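Local coordinates for dihydropyrimidinase (Brevibacillus agri, PDB 3SFW), which probably catalyses the reversible, zinc-dependent hydrolytic ring opening of dihydropyrimidines such as dihydrouracil, at residues Gly98-Glu110 against Val133-Gly145. Numbering follows the deposited sequence.
Sequences GESLHSAIATWHE and VLEELESVVNNEG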
loop_
_atom_site.group_PDB
_atom_site.type_symbol
_atom_site.label_atom_id
_atom_site.label_comp_id
_atom_site.label_asym_id
_atom_site.label_seq_id
_atom_site.Cartn_x
_atom_site.Cartn_y
_atom_site.Cartn_z
ATOM N N GLY A 98 11.443 23.509 32.328
ATOM C CA GLY A 98 12.197 24.202 33.361
ATOM C C GLY A 98 12.236 23.510 34.711
ATOM O O GLY A 98 12.957 23.954 35.595
ATOM N N GLU A 99 11.428 22.458 34.894
ATOM C CA GLU A 99 11.457 21.655 36.133
ATOM C C GLU A 99 12.316 20.395 35.873
ATOM O O GLU A 99 12.264 19.826 34.778
ATOM C CB GLU A 99 10.018 21.254 36.523
ATOM C CG GLU A 99 9.919 20.352 37.759
ATOM C CD GLU A 99 8.674 19.403 37.780
ATOM O OE1 GLU A 99 8.097 19.100 36.689
ATOM O OE2 GLU A 99 8.350 18.892 38.896
ATOM N N SER A 100 13.142 19.987 36.831
ATOM C CA SER A 100 13.928 18.758 36.602
ATOM C C SER A 100 12.990 17.570 36.432
ATOM O O SER A 100 11.894 17.526 37.021
ATOM C CB SER A 100 14.898 18.497 37.719
ATOM O OG SER A 100 14.277 17.901 38.834
ATOM N N LEU A 101 13.436 16.589 35.666
ATOM C CA LEU A 101 12.696 15.328 35.538
ATOM C C LEU A 101 12.611 14.657 36.899
ATOM O O LEU A 101 11.621 14.029 37.217
ATOM C CB LEU A 101 13.418 14.391 34.559
ATOM C CG LEU A 101 13.627 14.920 33.129
ATOM C CD1 LEU A 101 14.365 13.884 32.299
ATOM C CD2 LEU A 101 12.256 15.272 32.478
ATOM N N HIS A 102 13.694 14.713 37.688
ATOM C CA HIS A 102 13.705 13.983 38.938
ATOM C C HIS A 102 12.731 14.539 39.956
ATOM O O HIS A 102 12.229 13.794 40.771
ATOM C CB HIS A 102 15.119 13.912 39.562
ATOM C CG HIS A 102 16.064 12.967 38.842
ATOM N ND1 HIS A 102 16.363 11.695 39.298
ATOM C CD2 HIS A 102 16.705 13.098 37.654
ATOM C CE1 HIS A 102 17.220 11.120 38.460
ATOM N NE2 HIS A 102 17.490 11.978 37.490
ATOM N N SER A 103 12.468 15.846 39.903
ATOM C CA SER A 103 11.488 16.428 40.813
ATOM C C SER A 103 10.096 15.907 40.488
ATOM O O SER A 103 9.326 15.657 41.362
ATOM C CB SER A 103 11.519 17.967 40.815
ATOM O OG SER A 103 11.211 18.489 39.539
ATOM N N ALA A 104 9.800 15.745 39.213
ATOM C CA ALA A 104 8.452 15.245 38.822
ATOM C C ALA A 104 8.338 13.795 39.286
ATOM O O ALA A 104 7.295 13.378 39.824
ATOM C CB ALA A 104 8.278 15.366 37.287
ATOM N N ILE A 105 9.406 13.012 39.084
ATOM C CA ILE A 105 9.426 11.628 39.573
ATOM C C ILE A 105 9.185 11.517 41.089
ATOM O O ILE A 105 8.386 10.678 41.571
ATOM C CB ILE A 105 10.773 10.909 39.150
ATOM C CG1 ILE A 105 10.859 10.877 37.614
ATOM C CG2 ILE A 105 10.910 9.524 39.849
ATOM C CD1 ILE A 105 12.306 10.548 37.074
ATOM N N ALA A 106 9.804 12.415 41.855
ATOM C CA ALA A 106 9.557 12.412 43.315
ATOM C C ALA A 106 8.095 12.730 43.659
ATOM O O ALA A 106 7.486 12.092 44.565
ATOM C CB ALA A 106 10.529 13.416 44.014
ATOM N N THR A 107 7.524 13.670 42.920
ATOM C CA THR A 107 6.114 14.018 43.080
ATOM C C THR A 107 5.180 12.836 42.827
ATOM O O THR A 107 4.247 12.557 43.635
ATOM C CB THR A 107 5.753 15.176 42.164
ATOM O OG1 THR A 107 6.501 16.318 42.578
ATOM C CG2 THR A 107 4.230 15.494 42.265
ATOM N N TRP A 108 5.469 12.089 41.767
ATOM C CA TRP A 108 4.700 10.870 41.491
ATOM C C TRP A 108 4.863 9.745 42.517
ATOM O O TRP A 108 3.893 9.079 42.856
ATOM C CB TRP A 108 4.926 10.379 40.030
ATOM C CG TRP A 108 3.774 10.654 39.135
ATOM C CD1 TRP A 108 2.885 9.716 38.652
ATOM C CD2 TRP A 108 3.291 11.931 38.697
ATOM N NE1 TRP A 108 1.867 10.344 37.971
ATOM C CE2 TRP A 108 2.100 11.692 37.944
ATOM C CE3 TRP A 108 3.723 13.270 38.885
ATOM C CZ2 TRP A 108 1.329 12.736 37.397
ATOM C CZ3 TRP A 108 2.979 14.318 38.275
ATOM C CH2 TRP A 108 1.809 14.034 37.527
ATOM N N HIS A 109 6.087 9.522 43.033
ATOM C CA HIS A 109 6.248 8.553 44.110
ATOM C C HIS A 109 5.401 8.969 45.316
ATOM O O HIS A 109 4.784 8.115 45.966
ATOM C CB HIS A 109 7.724 8.436 44.499
ATOM C CG HIS A 109 8.503 7.494 43.627
ATOM N ND1 HIS A 109 8.340 6.126 43.682
ATOM C CD2 HIS A 109 9.354 7.734 42.594
ATOM C CE1 HIS A 109 9.163 5.559 42.808
ATOM N NE2 HIS A 109 9.765 6.512 42.116
ATOM N N GLU A 110 5.322 10.272 45.569
ATOM C CA GLU A 110 4.554 10.747 46.743
ATOM C C GLU A 110 3.021 10.588 46.513
ATOM O O GLU A 110 2.320 10.175 47.425
ATOM C CB GLU A 110 4.950 12.178 47.127
ATOM C CG GLU A 110 4.187 12.803 48.325
ATOM C CD GLU A 110 4.356 12.033 49.644
ATOM O OE1 GLU A 110 3.520 12.236 50.561
ATOM O OE2 GLU A 110 5.317 11.239 49.779
ATOM N N VAL A 133 17.984 17.977 30.154
ATOM C CA VAL A 133 17.026 16.879 30.145
ATOM C C VAL A 133 17.660 15.601 29.586
ATOM O O VAL A 133 17.500 14.502 30.133
ATOM C CB VAL A 133 15.785 17.278 29.299
ATOM C CG1 VAL A 133 14.967 16.009 28.887
ATOM C CG2 VAL A 133 14.930 18.288 30.107
ATOM N N LEU A 134 18.365 15.733 28.484
ATOM C CA LEU A 134 18.960 14.569 27.853
ATOM C C LEU A 134 19.976 13.919 28.805
ATOM O O LEU A 134 20.046 12.689 28.937
ATOM C CB LEU A 134 19.611 14.965 26.534
ATOM C CG LEU A 134 18.605 15.396 25.440
ATOM C CD1 LEU A 134 19.420 15.688 24.189
ATOM C CD2 LEU A 134 17.575 14.285 25.132
ATOM N N GLU A 135 20.720 14.755 29.528
ATOM C CA GLU A 135 21.703 14.227 30.490
ATOM C C GLU A 135 21.007 13.526 31.641
ATOM O O GLU A 135 21.408 12.428 32.061
ATOM C CB GLU A 135 22.631 15.348 31.029
ATOM C CG GLU A 135 23.403 16.085 29.921
ATOM C CD GLU A 135 24.928 16.184 30.164
ATOM O OE1 GLU A 135 25.663 16.522 29.189
ATOM O OE2 GLU A 135 25.385 15.971 31.325
ATOM N N GLU A 136 19.915 14.119 32.100
ATOM C CA GLU A 136 19.155 13.598 33.217
ATOM C C GLU A 136 18.554 12.231 32.938
ATOM O O GLU A 136 18.349 11.433 33.863
ATOM C CB GLU A 136 18.029 14.579 33.566
ATOM C CG GLU A 136 17.669 14.537 34.960
ATOM C CD GLU A 136 16.665 15.586 35.419
ATOM O OE1 GLU A 136 16.230 16.511 34.695
ATOM O OE2 GLU A 136 16.250 15.385 36.543
ATOM N N LEU A 137 18.236 11.969 31.670
ATOM C CA LEU A 137 17.560 10.702 31.313
ATOM C C LEU A 137 18.403 9.475 31.635
ATOM O O LEU A 137 17.877 8.385 31.824
ATOM C CB LEU A 137 17.147 10.711 29.830
ATOM C CG LEU A 137 15.904 11.570 29.549
ATOM C CD1 LEU A 137 15.702 11.678 28.047
ATOM C CD2 LEU A 137 14.681 10.903 30.244
ATOM N N GLU A 138 19.731 9.634 31.703
ATOM C CA GLU A 138 20.560 8.460 32.000
ATOM C C GLU A 138 20.248 7.798 33.337
ATOM O O GLU A 138 19.943 6.591 33.404
ATOM C CB GLU A 138 22.067 8.767 31.867
ATOM C CG GLU A 138 22.902 7.500 32.015
ATOM C CD GLU A 138 24.381 7.768 31.801
ATOM O OE1 GLU A 138 24.896 8.761 32.369
ATOM O OE2 GLU A 138 24.994 7.039 31.004
ATOM N N SER A 139 20.177 8.591 34.407
ATOM C CA SER A 139 19.820 7.976 35.700
ATOM C C SER A 139 18.346 7.684 35.772
ATOM O O SER A 139 17.931 6.791 36.498
ATOM C CB SER A 139 20.254 8.874 36.860
ATOM O OG SER A 139 19.560 10.104 36.808
ATOM N N VAL A 140 17.538 8.429 35.026
ATOM C CA VAL A 140 16.096 8.081 34.985
ATOM C C VAL A 140 15.931 6.643 34.508
ATOM O O VAL A 140 15.207 5.836 35.143
ATOM C CB VAL A 140 15.281 9.047 34.066
ATOM C CG1 VAL A 140 13.805 8.498 33.846
ATOM C CG2 VAL A 140 15.212 10.474 34.707
ATOM N N VAL A 141 16.563 6.322 33.370
ATOM C CA VAL A 141 16.421 4.998 32.774
ATOM C C VAL A 141 17.122 3.916 33.608
ATOM O O VAL A 141 16.526 2.879 33.965
ATOM C CB VAL A 141 16.940 5.012 31.321
ATOM C CG1 VAL A 141 17.040 3.579 30.750
ATOM C CG2 VAL A 141 16.086 5.943 30.445
ATOM N N ASN A 142 18.371 4.189 34.000
ATOM C CA ASN A 142 19.203 3.140 34.615
ATOM C C ASN A 142 18.946 2.924 36.106
ATOM O O ASN A 142 19.070 1.794 36.590
ATOM C CB ASN A 142 20.697 3.467 34.449
ATOM C CG ASN A 142 21.167 3.310 33.011
ATOM O OD1 ASN A 142 20.574 2.547 32.216
ATOM N ND2 ASN A 142 22.230 4.032 32.658
ATOM N N ASN A 143 18.577 4.006 36.811
ATOM C CA ASN A 143 18.505 3.992 38.291
ATOM C C ASN A 143 17.063 4.079 38.766
ATOM O O ASN A 143 16.690 3.401 39.704
ATOM C CB ASN A 143 19.334 5.127 38.888
ATOM C CG ASN A 143 20.817 4.964 38.606
ATOM O OD1 ASN A 143 21.252 3.891 38.174
ATOM N ND2 ASN A 143 21.585 6.068 38.735
ATOM N N GLU A 144 16.247 4.890 38.104
ATOM C CA GLU A 144 14.871 5.060 38.581
ATOM C C GLU A 144 13.998 3.983 37.985
ATOM O O GLU A 144 12.913 3.744 38.508
ATOM C CB GLU A 144 14.273 6.423 38.189
ATOM C CG GLU A 144 14.942 7.650 38.857
ATOM C CD GLU A 144 14.874 7.619 40.378
ATOM O OE1 GLU A 144 13.855 7.156 40.953
ATOM O OE2 GLU A 144 15.879 8.041 40.999
ATOM N N GLY A 145 14.529 3.262 36.995
ATOM C CA GLY A 145 13.780 2.159 36.387
ATOM C C GLY A 145 12.600 2.669 35.589
ATOM O O GLY A 145 11.541 2.010 35.516
#
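The CA atoms of L101 and E136, 7.1 Å apart, are the nearest pair between helix segments 101-110 and 133-142, whose axes come within 10.8 Å and whose directions differ by 38°. They are neighbouring outer helices of the TIM barrel of the amidohydrolase family. Helix 101-112 connects the parallel strands 86-93 and 119-124 in a beta-alpha-beta crossover, and helix 131-142 follows strand 119-124, so the contact packs two successive outer helices side by side.

The carboxylate of E136 reaches over to the N-terminal end of helix 101-110. Its CG stands anti to the backbone N (chi1 -151°) and the chain beyond is extended, which carries the acid across the gap. L101 N donates to E136 OE1 at 3.0 Å, on the syn side but tilted 31° out of the carboxylate plane. H102 N donates to E136 OE2, though the position of that oxygen is less certain. The helix dipole and these two first-turn N-H groups would probably stabilise the negative charge. S100 is the N-cap, and its OG accepts from S103 N at 2.9 Å. An alanine in place of E136 would probably leave the N-H groups of L101 and H102 without their carboxylate.

The apolar part is centred on L101, a knob among V133, E136, L137 and V140. Its CD1 lies 3.6 Å from L137 CD2. One turn on, I105 CD1 packs on V140 CG2 at 3.7 Å. L124 of strand 119-124 touches L101, I105 and V140, which ties both helices to the barrel wall.

The H102 ring lies nearly coplanar with the E136 carboxylate. S139 OG meets the ring at its edge, in plane, and accepts a weak, bent bond from H102 NE2 at 2.9 Å.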